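Local coordinates for protein octenoyl-CoA reductase/carboxylase (PDB 4A0S) that reductively carboxylates 2-octenoyl-CoA using NADPH, probably to supply an unusual extender unit for polyketide biosynthesis, at residues 48-53 with 80-85; 76-81 with 111-116; 394-399 with 409-414; 56-61 with 176-181. All coordinates share one frame; numbering follows the deposited sequence.

Interaction 1: residues 48-53 with 80-85. With NAP (NADP nicotinamide-adenine-dinucleotide phosphate), chain F.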
# COMPACT_ATOMS: atom_id res chain seq x y z
N LYS A 48 17.14 0.85 -42.76
CA LYS A 48 16.42 0.92 -44.04
C LYS A 48 15.20 1.84 -43.95
O LYS A 48 14.73 2.37 -44.96
CB LYS A 48 16.03 -0.48 -44.52
CG LYS A 48 17.22 -1.36 -44.79
CD LYS A 48 16.82 -2.65 -45.46
CE LYS A 48 18.05 -3.46 -45.87
NZ LYS A 48 19.00 -2.66 -46.72
N SER A 49 14.72 2.05 -42.73
CA SER A 49 13.54 2.88 -42.50
C SER A 49 13.90 4.26 -41.99
O SER A 49 13.29 5.25 -42.39
CB SER A 49 12.62 2.20 -41.51
OG SER A 49 13.34 1.98 -40.31
N LEU A 50 14.88 4.32 -41.09
CA LEU A 50 15.30 5.59 -40.51
C LEU A 50 15.75 6.59 -41.57
O LEU A 50 16.50 6.24 -42.47
CB LEU A 50 16.40 5.37 -39.47
CG LEU A 50 15.85 4.79 -38.17
CD1 LEU A 50 16.97 4.40 -37.22
CD2 LEU A 50 14.87 5.76 -37.48
N ARG A 51 15.24 7.81 -41.46
CA ARG A 51 15.60 8.90 -42.37
C ARG A 51 16.18 10.01 -41.53
O ARG A 51 15.77 10.20 -40.38
CB ARG A 51 14.39 9.44 -43.13
CG ARG A 51 13.44 8.39 -43.72
CD ARG A 51 13.90 7.85 -45.07
NE ARG A 51 13.35 6.51 -45.31
CZ ARG A 51 13.74 5.68 -46.28
NH1 ARG A 51 14.69 6.04 -47.13
NH2 ARG A 51 13.18 4.48 -46.39
N LEU A 52 17.16 10.73 -42.08
CA LEU A 52 17.63 11.93 -41.43
C LEU A 52 17.50 13.08 -42.40
O LEU A 52 18.13 13.08 -43.46
CB LEU A 52 19.07 11.79 -40.95
CG LEU A 52 19.58 12.93 -40.07
CD1 LEU A 52 18.86 12.95 -38.73
CD2 LEU A 52 21.09 12.75 -39.87
N GLY A 53 16.66 14.04 -42.03
CA GLY A 53 16.43 15.21 -42.87
C GLY A 53 15.57 16.22 -42.16
O GLY A 53 15.07 15.97 -41.03
N TRP A 80 11.85 -0.48 -32.14
CA TRP A 80 10.51 -0.97 -32.48
C TRP A 80 9.89 -0.06 -33.54
O TRP A 80 9.34 -0.56 -34.52
CB TRP A 80 9.58 -1.01 -31.27
CG TRP A 80 9.96 -1.94 -30.17
CD1 TRP A 80 10.06 -1.64 -28.84
CD2 TRP A 80 10.30 -3.32 -30.30
NE1 TRP A 80 10.43 -2.76 -28.13
CE2 TRP A 80 10.60 -3.80 -29.00
CE3 TRP A 80 10.40 -4.20 -31.39
CZ2 TRP A 80 10.97 -5.13 -28.75
CZ3 TRP A 80 10.78 -5.52 -31.15
CH2 TRP A 80 11.05 -5.97 -29.84
N SER A 81 9.97 1.26 -33.33
CA SER A 81 9.47 2.26 -34.28
C SER A 81 9.99 2.04 -35.68
O SER A 81 9.23 2.00 -36.64
CB SER A 81 9.93 3.67 -33.90
OG SER A 81 9.36 4.09 -32.71
N ALA A 82 11.32 1.98 -35.79
CA ALA A 82 11.98 1.88 -37.08
C ALA A 82 11.72 0.53 -37.75
O ALA A 82 11.92 0.38 -38.95
CB ALA A 82 13.45 2.12 -36.92
N MET A 83 11.29 -0.45 -36.96
CA MET A 83 10.86 -1.74 -37.49
C MET A 83 9.36 -1.78 -37.80
O MET A 83 8.86 -2.79 -38.32
CB MET A 83 11.16 -2.84 -36.47
CG MET A 83 12.62 -3.15 -36.29
SD MET A 83 12.88 -4.29 -34.92
CE MET A 83 11.94 -5.71 -35.39
N PHE A 84 8.65 -0.70 -37.46
CA PHE A 84 7.17 -0.65 -37.51
C PHE A 84 6.50 -1.77 -36.69
O PHE A 84 5.38 -2.20 -36.98
CB PHE A 84 6.67 -0.56 -38.96
CG PHE A 84 7.35 0.51 -39.78
CD1 PHE A 84 6.99 1.85 -39.65
CD2 PHE A 84 8.37 0.17 -40.68
CE1 PHE A 84 7.64 2.85 -40.40
CE2 PHE A 84 9.02 1.16 -41.43
CZ PHE A 84 8.65 2.50 -41.30
N GLU A 85 7.19 -2.19 -35.64
CA GLU A 85 6.70 -3.23 -34.74
C GLU A 85 6.35 -2.72 -33.33
O GLU A 85 6.93 -1.74 -32.85
CB GLU A 85 7.71 -4.35 -34.63
CG GLU A 85 7.83 -5.16 -35.89
CD GLU A 85 8.59 -6.44 -35.67
OE1 GLU A 85 9.10 -6.63 -34.54
OE2 GLU A 85 8.67 -7.25 -36.60
PA NAP F . 18.33 -2.96 -24.45
O1A NAP F . 19.26 -1.78 -23.98
O2A NAP F . 18.58 -3.50 -25.83
O5B NAP F . 18.54 -4.10 -23.43
C5B NAP F . 17.71 -5.23 -23.56
C4B NAP F . 18.47 -6.39 -22.94
O4B NAP F . 17.58 -7.52 -23.03
C3B NAP F . 19.76 -6.76 -23.70
O3B NAP F . 20.82 -6.46 -22.82
C2B NAP F . 19.71 -8.27 -23.82
O2B NAP F . 20.29 -8.92 -22.69
C1B NAP F . 18.26 -8.59 -23.83
N9A NAP F . 17.77 -8.49 -25.22
C8A NAP F . 18.18 -7.67 -26.21
N7A NAP F . 17.45 -7.87 -27.31
C5A NAP F . 16.57 -8.82 -27.00
C6A NAP F . 15.60 -9.45 -27.73
N6A NAP F . 15.37 -9.09 -28.99
N1A NAP F . 14.87 -10.38 -27.13
C2A NAP F . 15.07 -10.71 -25.86
N3A NAP F . 16.02 -10.15 -25.13
C4A NAP F . 16.77 -9.20 -25.69
O3 NAP F . 16.79 -2.54 -24.34
PN NAP F . 16.14 -1.87 -23.03
O1N NAP F . 16.27 -0.34 -23.35
O2N NAP F . 16.71 -2.38 -21.73
O5D NAP F . 14.64 -2.33 -23.29
C5D NAP F . 14.38 -3.71 -23.09
C4D NAP F . 12.91 -3.88 -23.35
O4D NAP F . 12.22 -2.99 -22.42
C3D NAP F . 12.49 -3.42 -24.75
O3D NAP F . 11.50 -4.39 -25.14
C2D NAP F . 11.86 -2.06 -24.52
O2D NAP F . 10.86 -1.75 -25.51
C1D NAP F . 11.17 -2.36 -23.20
N1N NAP F . 11.09 -1.11 -22.48
C2N NAP F . 9.87 -0.76 -21.96
C3N NAP F . 9.82 0.42 -21.27
C7N NAP F . 8.50 0.79 -20.72
O7N NAP F . 7.53 0.03 -20.78
N7N NAP F . 8.49 2.00 -20.23
C4N NAP F . 10.94 1.24 -21.11
C5N NAP F . 12.18 0.90 -21.62
C6N NAP F . 12.26 -0.30 -22.31
P2B NAP F . 20.66 -10.47 -22.90
O1X NAP F . 21.65 -10.59 -21.61
O2X NAP F . 19.36 -11.41 -22.69
O3X NAP F . 21.31 -10.45 -24.26
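Ser49 reaches the end of helix 76-82 through its hydroxyl, with OG 2.5 Å from Ala82 O. Its single proton also has Val46 O within reach, so which of the two carbonyls receives it is not settled. With chi1 at 58°, OG sits between the backbone N and the carbonyl carbon, a turn that brings it to Ala82. A small serine suits this place because the carbonyl, the methyl of Ala82 and an aromatic ring crowd in around it. Its CB lies 3.7 Å from Phe84 CE2, meeting that ring obliquely. Leu50 follows with purely apolar packing: its CG rests 3.8 Å from Ala82 CB, and the rest of the isobutyl group extends toward Leu113 and helix 393-401. Beyond it, Arg51 turns to strand 24-31 and pairs with Asp34. On the other segment, Phe84 is the first residue to leave the helical backbone, and its positive phi (55°) lets Glu85 N bond Trp80 O and Phe84 N bond Ser81 O. Further up the same helix, Trp80 NE1 donates to O2D of the nicotinamide ribose of NADP at 2.8 Å. The contact lies at a Schellman motif, the C-terminal cap of a helix that also carries Trp80 to the NADP and acyl-CoA pockets.

Interaction 2: residues 76-81 with 111-116. With NAP (NADP nicotinamide-adenine-dinucleotide phosphate), chain F.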
# COMPACT_ATOMS: atom_id res chain seq x y z
N TYR A 76 14.83 1.11 -26.96
CA TYR A 76 14.36 0.02 -27.74
C TYR A 76 13.14 0.44 -28.53
O TYR A 76 12.95 -0.02 -29.64
CB TYR A 76 14.19 -1.28 -26.95
CG TYR A 76 14.59 -2.44 -27.81
CD1 TYR A 76 13.77 -2.85 -28.85
CD2 TYR A 76 15.80 -3.09 -27.63
CE1 TYR A 76 14.12 -3.90 -29.69
CE2 TYR A 76 16.17 -4.16 -28.47
CZ TYR A 76 15.32 -4.55 -29.51
OH TYR A 76 15.62 -5.61 -30.34
N ASN A 77 12.33 1.34 -27.98
CA ASN A 77 11.13 1.76 -28.70
C ASN A 77 11.48 2.47 -30.02
O ASN A 77 10.69 2.42 -30.97
CB ASN A 77 10.15 2.58 -27.84
CG ASN A 77 10.69 3.96 -27.43
OD1 ASN A 77 11.85 4.27 -27.64
ND2 ASN A 77 9.82 4.78 -26.85
N THR A 78 12.66 3.08 -30.07
CA THR A 78 13.20 3.67 -31.28
C THR A 78 13.38 2.58 -32.31
O THR A 78 12.97 2.73 -33.46
CB THR A 78 14.55 4.38 -31.01
OG1 THR A 78 14.44 5.18 -29.83
CG2 THR A 78 14.98 5.25 -32.22
N VAL A 79 14.01 1.49 -31.89
CA VAL A 79 14.13 0.27 -32.68
C VAL A 79 12.76 -0.29 -33.10
O VAL A 79 12.56 -0.56 -34.28
CB VAL A 79 14.93 -0.82 -31.94
CG1 VAL A 79 15.00 -2.10 -32.76
CG2 VAL A 79 16.32 -0.31 -31.56
N TRP A 80 11.85 -0.48 -32.14
CA TRP A 80 10.51 -0.97 -32.48
C TRP A 80 9.89 -0.06 -33.54
O TRP A 80 9.34 -0.56 -34.52
CB TRP A 80 9.58 -1.01 -31.27
CG TRP A 80 9.96 -1.94 -30.17
CD1 TRP A 80 10.06 -1.64 -28.84
CD2 TRP A 80 10.30 -3.32 -30.30
NE1 TRP A 80 10.43 -2.76 -28.13
CE2 TRP A 80 10.60 -3.80 -29.00
CE3 TRP A 80 10.40 -4.20 -31.39
CZ2 TRP A 80 10.97 -5.13 -28.75
CZ3 TRP A 80 10.78 -5.52 -31.15
CH2 TRP A 80 11.05 -5.97 -29.84
N SER A 81 9.97 1.26 -33.33
CA SER A 81 9.47 2.26 -34.28
C SER A 81 9.99 2.04 -35.68
O SER A 81 9.23 2.00 -36.64
CB SER A 81 9.93 3.67 -33.90
OG SER A 81 9.36 4.09 -32.71
N HIS A 111 7.63 10.78 -38.83
CA HIS A 111 7.59 10.63 -37.40
C HIS A 111 8.97 10.84 -36.83
O HIS A 111 9.87 10.04 -37.07
CB HIS A 111 7.07 9.27 -37.01
CG HIS A 111 6.92 9.10 -35.53
ND1 HIS A 111 6.62 7.89 -34.95
CD2 HIS A 111 7.03 10.00 -34.52
CE1 HIS A 111 6.54 8.06 -33.64
NE2 HIS A 111 6.79 9.32 -33.36
N VAL A 112 9.11 11.92 -36.06
CA VAL A 112 10.37 12.20 -35.38
C VAL A 112 10.45 11.42 -34.08
O VAL A 112 9.71 11.67 -33.13
CB VAL A 112 10.56 13.69 -35.15
CG1 VAL A 112 11.95 13.94 -34.51
CG2 VAL A 112 10.39 14.46 -36.48
N LEU A 113 11.37 10.47 -34.07
CA LEU A 113 11.56 9.52 -32.98
C LEU A 113 12.41 10.09 -31.88
O LEU A 113 12.91 11.20 -32.00
CB LEU A 113 12.23 8.26 -33.52
CG LEU A 113 11.57 7.62 -34.74
CD1 LEU A 113 12.28 6.32 -35.00
CD2 LEU A 113 10.05 7.39 -34.54
N GLY A 114 12.60 9.32 -30.80
CA GLY A 114 13.47 9.75 -29.73
C GLY A 114 12.59 10.03 -28.54
O GLY A 114 11.71 10.88 -28.59
N SER A 115 12.84 9.30 -27.46
CA SER A 115 11.93 9.29 -26.34
C SER A 115 12.56 9.79 -25.06
O SER A 115 11.90 9.92 -24.04
CB SER A 115 11.40 7.88 -26.16
OG SER A 115 10.73 7.54 -27.35
N ASP A 116 13.84 10.13 -25.14
CA ASP A 116 14.41 10.98 -24.10
C ASP A 116 15.42 11.93 -24.71
O ASP A 116 15.72 11.85 -25.91
CB ASP A 116 14.92 10.20 -22.86
CG ASP A 116 15.74 8.97 -23.19
OD1 ASP A 116 16.34 8.86 -24.28
OD2 ASP A 116 15.82 8.09 -22.32
PA NAP F . 18.33 -2.96 -24.45
O1A NAP F . 19.26 -1.78 -23.98
O2A NAP F . 18.58 -3.50 -25.83
O5B NAP F . 18.54 -4.10 -23.43
C5B NAP F . 17.71 -5.23 -23.56
C4B NAP F . 18.47 -6.39 -22.94
O4B NAP F . 17.58 -7.52 -23.03
C3B NAP F . 19.76 -6.76 -23.70
O3B NAP F . 20.82 -6.46 -22.82
C2B NAP F . 19.71 -8.27 -23.82
O2B NAP F . 20.29 -8.92 -22.69
C1B NAP F . 18.26 -8.59 -23.83
N9A NAP F . 17.77 -8.49 -25.22
C8A NAP F . 18.18 -7.67 -26.21
N7A NAP F . 17.45 -7.87 -27.31
C5A NAP F . 16.57 -8.82 -27.00
C6A NAP F . 15.60 -9.45 -27.73
N6A NAP F . 15.37 -9.09 -28.99
N1A NAP F . 14.87 -10.38 -27.13
C2A NAP F . 15.07 -10.71 -25.86
N3A NAP F . 16.02 -10.15 -25.13
C4A NAP F . 16.77 -9.20 -25.69
O3 NAP F . 16.79 -2.54 -24.34
PN NAP F . 16.14 -1.87 -23.03
O1N NAP F . 16.27 -0.34 -23.35
O2N NAP F . 16.71 -2.38 -21.73
O5D NAP F . 14.64 -2.33 -23.29
C5D NAP F . 14.38 -3.71 -23.09
C4D NAP F . 12.91 -3.88 -23.35
O4D NAP F . 12.22 -2.99 -22.42
C3D NAP F . 12.49 -3.42 -24.75
O3D NAP F . 11.50 -4.39 -25.14
C2D NAP F . 11.86 -2.06 -24.52
O2D NAP F . 10.86 -1.75 -25.51
C1D NAP F . 11.17 -2.36 -23.20
N1N NAP F . 11.09 -1.11 -22.48
C2N NAP F . 9.87 -0.76 -21.96
C3N NAP F . 9.82 0.42 -21.27
C7N NAP F . 8.50 0.79 -20.72
O7N NAP F . 7.53 0.03 -20.78
N7N NAP F . 8.49 2.00 -20.23
C4N NAP F . 10.94 1.24 -21.11
C5N NAP F . 12.18 0.90 -21.62
C6N NAP F . 12.26 -0.30 -22.31
P2B NAP F . 20.66 -10.47 -22.90
O1X NAP F . 21.65 -10.59 -21.61
O2X NAP F . 19.36 -11.41 -22.69
O3X NAP F . 21.31 -10.45 -24.26
O HOH W 1 15.03 7.36 -27.99
O HOH W 2 12.18 6.77 -29.79
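Leu113 lays its branched end against Ser81 and Thr78 of helix 76-82. From CB, which heads toward the helix, the chain rises to CG, placed beside the backbone N (chi1 -52°), and divides there. CD1 comes within 3.7 Å of Ser81 CB and crosses Thr78 CG2 at 4.0 Å. CD2 also packs on Ser81, 3.8 Å from its CB, and at the same time sits over the centre of the His111 ring, 3.5 Å above its plane. Leucine suits the place because its two methyls can straddle Ser81 CB while one of them also covers the imidazole. Ser81 can face it because its hydroxyl is already occupied: OG donates to Asn77 O, which takes Ser81 N from the opposite face of its plane. This is the helix after strand 64-73 in the GroES-like domain of the medium-chain dehydrogenase/reductase fold, set here against the connection between strands 110-112 and 117-124. Gly114 in that connection has backbone angles at which a CB would jam against the preceding carbonyl O. Next to it, Ser115 OG accepts from Asn77 ND2 at 2.9 Å, with OG 24° out of the amide plane. It also accepts from a water and donates to Trp164 O, so three bonds hold it in a buried place. That water and a second one both bond Thr78 OG1, and they accept from Gly114 N and Ser115 N respectively. Asn77 also borders the octanoyl-CoA. At the start of the helix, Tyr76 turns its ring edge to the cofactor, CD2 lying 3.3 Å from NADP O2A, and its CD1 sits over one face of the Trp80 indole.

Interaction 3: residues 394-399 with 409-414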
# COMPACT_ATOMS: atom_id res chain seq x y z
N ALA A 394 21.00 6.24 -37.12
CA ALA A 394 20.51 4.97 -37.69
C ALA A 394 21.38 3.77 -37.25
O ALA A 394 20.88 2.72 -36.85
CB ALA A 394 20.44 5.06 -39.20
N GLU A 395 22.69 3.97 -37.30
CA GLU A 395 23.65 2.96 -36.90
C GLU A 395 23.51 2.71 -35.42
O GLU A 395 23.46 1.57 -34.97
CB GLU A 395 25.08 3.43 -37.20
CG GLU A 395 26.17 2.44 -36.83
CD GLU A 395 25.99 1.09 -37.49
OE1 GLU A 395 25.42 1.01 -38.61
OE2 GLU A 395 26.40 0.09 -36.88
N ALA A 396 23.43 3.80 -34.65
CA ALA A 396 23.23 3.70 -33.21
C ALA A 396 22.03 2.82 -32.93
O ALA A 396 22.09 1.90 -32.12
CB ALA A 396 23.05 5.07 -32.60
N CYS A 397 20.94 3.07 -33.65
CA CYS A 397 19.72 2.29 -33.55
C CYS A 397 19.94 0.82 -33.92
O CYS A 397 19.53 -0.09 -33.19
CB CYS A 397 18.66 2.90 -34.43
SG CYS A 397 17.02 2.42 -33.95
N ARG A 398 20.62 0.61 -35.05
CA ARG A 398 20.99 -0.73 -35.48
C ARG A 398 21.81 -1.42 -34.40
O ARG A 398 21.62 -2.61 -34.14
CB ARG A 398 21.80 -0.63 -36.78
CG ARG A 398 22.24 -1.95 -37.37
CD ARG A 398 21.05 -2.78 -37.80
NE ARG A 398 21.45 -3.95 -38.56
CZ ARG A 398 20.65 -4.97 -38.84
NH1 ARG A 398 19.39 -4.98 -38.40
NH2 ARG A 398 21.11 -6.00 -39.54
N VAL A 399 22.73 -0.70 -33.79
CA VAL A 399 23.55 -1.28 -32.73
C VAL A 399 22.65 -1.88 -31.65
O VAL A 399 22.81 -3.04 -31.29
CB VAL A 399 24.53 -0.24 -32.12
CG1 VAL A 399 24.97 -0.66 -30.72
CG2 VAL A 399 25.74 -0.04 -33.05
N VAL A 409 23.14 3.77 -25.53
CA VAL A 409 23.80 4.43 -26.63
C VAL A 409 23.23 5.82 -26.74
O VAL A 409 22.05 6.00 -27.03
CB VAL A 409 23.60 3.70 -27.95
CG1 VAL A 409 24.36 4.44 -29.05
CG2 VAL A 409 24.13 2.29 -27.83
N ALA A 410 24.07 6.81 -26.49
CA ALA A 410 23.66 8.18 -26.59
C ALA A 410 23.76 8.60 -28.03
O ALA A 410 24.54 8.05 -28.81
CB ALA A 410 24.57 9.04 -25.74
N VAL A 411 22.96 9.60 -28.38
CA VAL A 411 23.07 10.23 -29.67
C VAL A 411 23.20 11.72 -29.42
O VAL A 411 22.33 12.33 -28.78
CB VAL A 411 21.84 9.92 -30.59
CG1 VAL A 411 21.91 10.67 -31.90
CG2 VAL A 411 21.74 8.42 -30.87
N LEU A 412 24.30 12.30 -29.88
CA LEU A 412 24.42 13.73 -29.88
C LEU A 412 23.46 14.23 -30.94
O LEU A 412 23.32 13.61 -32.00
CB LEU A 412 25.84 14.18 -30.21
CG LEU A 412 26.94 13.69 -29.28
CD1 LEU A 412 28.34 13.99 -29.88
CD2 LEU A 412 26.77 14.23 -27.86
N CYS A 413 22.76 15.31 -30.64
CA CYS A 413 21.85 15.86 -31.61
C CYS A 413 22.42 17.18 -32.02
O CYS A 413 23.22 17.26 -32.95
CB CYS A 413 20.46 15.96 -31.01
SG CYS A 413 19.84 14.33 -30.63
N MET A 414 22.05 18.23 -31.30
CA MET A 414 22.63 19.52 -31.55
C MET A 414 24.04 19.63 -30.97
O MET A 414 24.85 20.39 -31.49
CB MET A 414 21.73 20.63 -31.04
CG MET A 414 22.00 21.97 -31.67
SD MET A 414 20.89 23.16 -30.94
CE MET A 414 19.44 22.90 -31.98
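The helix segment carrying Ala396 and the strand segment carrying Val409 run antiparallel, their axes 9.1 Å apart at closest approach and at 173° between N-to-C directions, which brings the CA atoms of these two residues within 6.6 Å. The single methyl of Ala396 does most of the work. Its CB meets Val409 CG1 at 3.8 Å and Val411 CG2 at 4.0 Å, so it is wedged between two valines spaced two residues apart on the same face of the strand. Alanine suits this position because its short side chain fits between the two valines. Val409 presents CG1 because that methyl is anti to the backbone N (chi1 -178°); its other branch, CG2, faces the helix one turn further on and approaches Val399 CG1 at 4.2 Å. This helix is the middle member of a beta-alpha-beta unit, in which strand 384-389 and strand 408-412 lie parallel and side by side while helix 393-401 returns the chain across them. Tyr388 of the first strand touches Ala396, Val399 and Val409. The beta-branched valines suit the extended backbone and offer broad apolar surfaces to the helix; Ala410, between them, points its methyl away toward Val198. On other sides of the helix, Glu395 pairs with Arg47 and Arg398 with Asp43. Val409 also lies close to Gln405, a residue that binds the NADP.

Interaction 4: residues 56-61 with 176-181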
# COMPACT_ATOMS: atom_id res chain seq x y z
N PRO A 56 9.25 19.83 -40.82
CA PRO A 56 8.66 21.11 -40.43
C PRO A 56 8.67 21.28 -38.92
O PRO A 56 8.34 20.35 -38.19
CB PRO A 56 7.22 20.98 -40.92
CG PRO A 56 7.33 20.07 -42.11
CD PRO A 56 8.33 19.05 -41.67
N MET A 57 9.07 22.47 -38.47
CA MET A 57 8.89 22.85 -37.07
C MET A 57 7.40 23.00 -36.76
O MET A 57 6.75 23.84 -37.39
CB MET A 57 9.59 24.18 -36.81
CG MET A 57 9.41 24.71 -35.41
SD MET A 57 10.18 23.63 -34.18
CE MET A 57 11.91 23.97 -34.43
N PRO A 58 6.86 22.23 -35.79
CA PRO A 58 5.44 22.42 -35.49
C PRO A 58 5.21 23.65 -34.64
O PRO A 58 6.15 24.20 -34.07
CB PRO A 58 5.09 21.17 -34.68
CG PRO A 58 6.35 20.85 -33.96
CD PRO A 58 7.45 21.17 -34.95
N GLU A 59 3.95 24.08 -34.59
CA GLU A 59 3.54 25.12 -33.69
C GLU A 59 3.50 24.56 -32.27
O GLU A 59 3.06 23.41 -32.03
CB GLU A 59 2.20 25.67 -34.12
CG GLU A 59 1.62 26.76 -33.25
CD GLU A 59 0.21 27.16 -33.67
OE1 GLU A 59 -0.41 26.42 -34.46
OE2 GLU A 59 -0.26 28.21 -33.21
N LEU A 60 4.00 25.36 -31.35
CA LEU A 60 4.06 24.97 -29.95
C LEU A 60 2.71 25.15 -29.26
O LEU A 60 2.10 26.21 -29.34
CB LEU A 60 5.11 25.84 -29.28
CG LEU A 60 5.92 25.26 -28.14
CD1 LEU A 60 6.62 23.95 -28.56
CD2 LEU A 60 6.89 26.34 -27.74
N ALA A 61 2.24 24.12 -28.59
CA ALA A 61 1.00 24.18 -27.81
C ALA A 61 1.27 24.99 -26.56
O ALA A 61 2.42 25.17 -26.20
CB ALA A 61 0.53 22.78 -27.45
N TYR A 176 15.67 19.58 -32.42
CA TYR A 176 14.68 20.13 -31.52
C TYR A 176 13.70 19.07 -31.19
O TYR A 176 13.46 18.16 -31.98
CB TYR A 176 13.93 21.31 -32.15
CG TYR A 176 14.82 22.48 -32.42
CD1 TYR A 176 15.49 22.58 -33.64
CD2 TYR A 176 15.02 23.48 -31.47
CE1 TYR A 176 16.31 23.63 -33.92
CE2 TYR A 176 15.87 24.55 -31.74
CZ TYR A 176 16.51 24.60 -32.98
OH TYR A 176 17.37 25.62 -33.31
N GLY A 177 13.08 19.22 -30.02
CA GLY A 177 12.05 18.31 -29.56
C GLY A 177 10.94 19.19 -29.05
O GLY A 177 11.18 20.30 -28.55
N VAL A 178 9.71 18.72 -29.22
CA VAL A 178 8.55 19.40 -28.66
C VAL A 178 8.02 18.51 -27.54
O VAL A 178 7.76 17.31 -27.74
CB VAL A 178 7.46 19.67 -29.71
CG1 VAL A 178 6.17 20.19 -29.04
CG2 VAL A 178 7.96 20.68 -30.74
N VAL A 179 7.92 19.08 -26.36
CA VAL A 179 7.55 18.29 -25.20
C VAL A 179 6.52 19.03 -24.40
O VAL A 179 6.46 20.24 -24.42
CB VAL A 179 8.78 18.00 -24.31
CG1 VAL A 179 9.93 17.47 -25.15
CG2 VAL A 179 9.25 19.26 -23.55
N ARG A 180 5.70 18.28 -23.67
CA ARG A 180 4.86 18.91 -22.68
C ARG A 180 5.74 19.31 -21.50
O ARG A 180 6.71 18.64 -21.19
CB ARG A 180 3.74 17.97 -22.23
CG ARG A 180 2.82 17.60 -23.37
CD ARG A 180 1.46 17.14 -22.86
NE ARG A 180 0.46 17.33 -23.91
CZ ARG A 180 -0.67 16.64 -24.01
NH1 ARG A 180 -0.95 15.70 -23.12
NH2 ARG A 180 -1.52 16.87 -24.99
N ALA A 181 5.39 20.42 -20.87
CA ALA A 181 6.18 20.93 -19.77
C ALA A 181 6.34 19.88 -18.67
O ALA A 181 7.32 19.88 -17.94
CB ALA A 181 5.55 22.19 -19.24
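Met57 meets Tyr176 in a CH-pi contact, the one contact here with an aromatic ring. Its CE lies 4.2 Å from the ring centroid and 25° off the normal, displaced toward the rim, so that it sits 3.8 Å from Tyr176 CG, over one face. The side chain starts with CG anti to the backbone N (chi1 177°) and then bends at its next two torsions, which carries the methyl over the ring with the two side chains roughly at right angles. A flexible methionine can make this bend, and its terminal methyl is a fitting partner for the aromatic face. The remaining contacts are plain apolar packing, and both converge on Val178. Pro58 CG touches Val178 CG2 at 3.6 Å, and Leu60 CD1 meets Val178 CG1 at 3.8 Å; CG2 serves mainly the proline and CG1 mainly the leucine, and both partners run past the valine with their side chains pointing the opposite way to its own. Valine is well chosen for an extended strand that must present two branches to a covering chain, and the proline's fixed ring suits an irregular segment. No hydrogen bond crosses between the segments. Strand 176-180 pairs antiparallel with strand 64-73, whose Leu66 touches Met57, Tyr176 and Val178, while Tyr25 of strand 24-31 meets Met57 and Pro58, and helix 2-8 packs on Tyr176.

How the interactions relate
Interactions 1, 2 and 3 are buried and touch one another, whereas interaction 4 is only partly buried and lies away from the cofactor and substrate sites. Interactions 1 and 2 both hold helix 76-82, and Leu50 CD2 meets Leu113 CD1 at 3.6 Å where they join. Helix 393-401 of interaction 3 packs against both, through Cys397 with Leu50, Thr78 and Val79. Chemistry follows position: interaction 2, beside the ligands, mixes amide, hydroxyl and water bonds with apolar packing; interaction 1 adds one hydroxyl contact to a helix end; interactions 3 and 4 are wholly apolar. These last two reach the same sheet, and Met414 CE lies 3.5 Å from Tyr176 CZ.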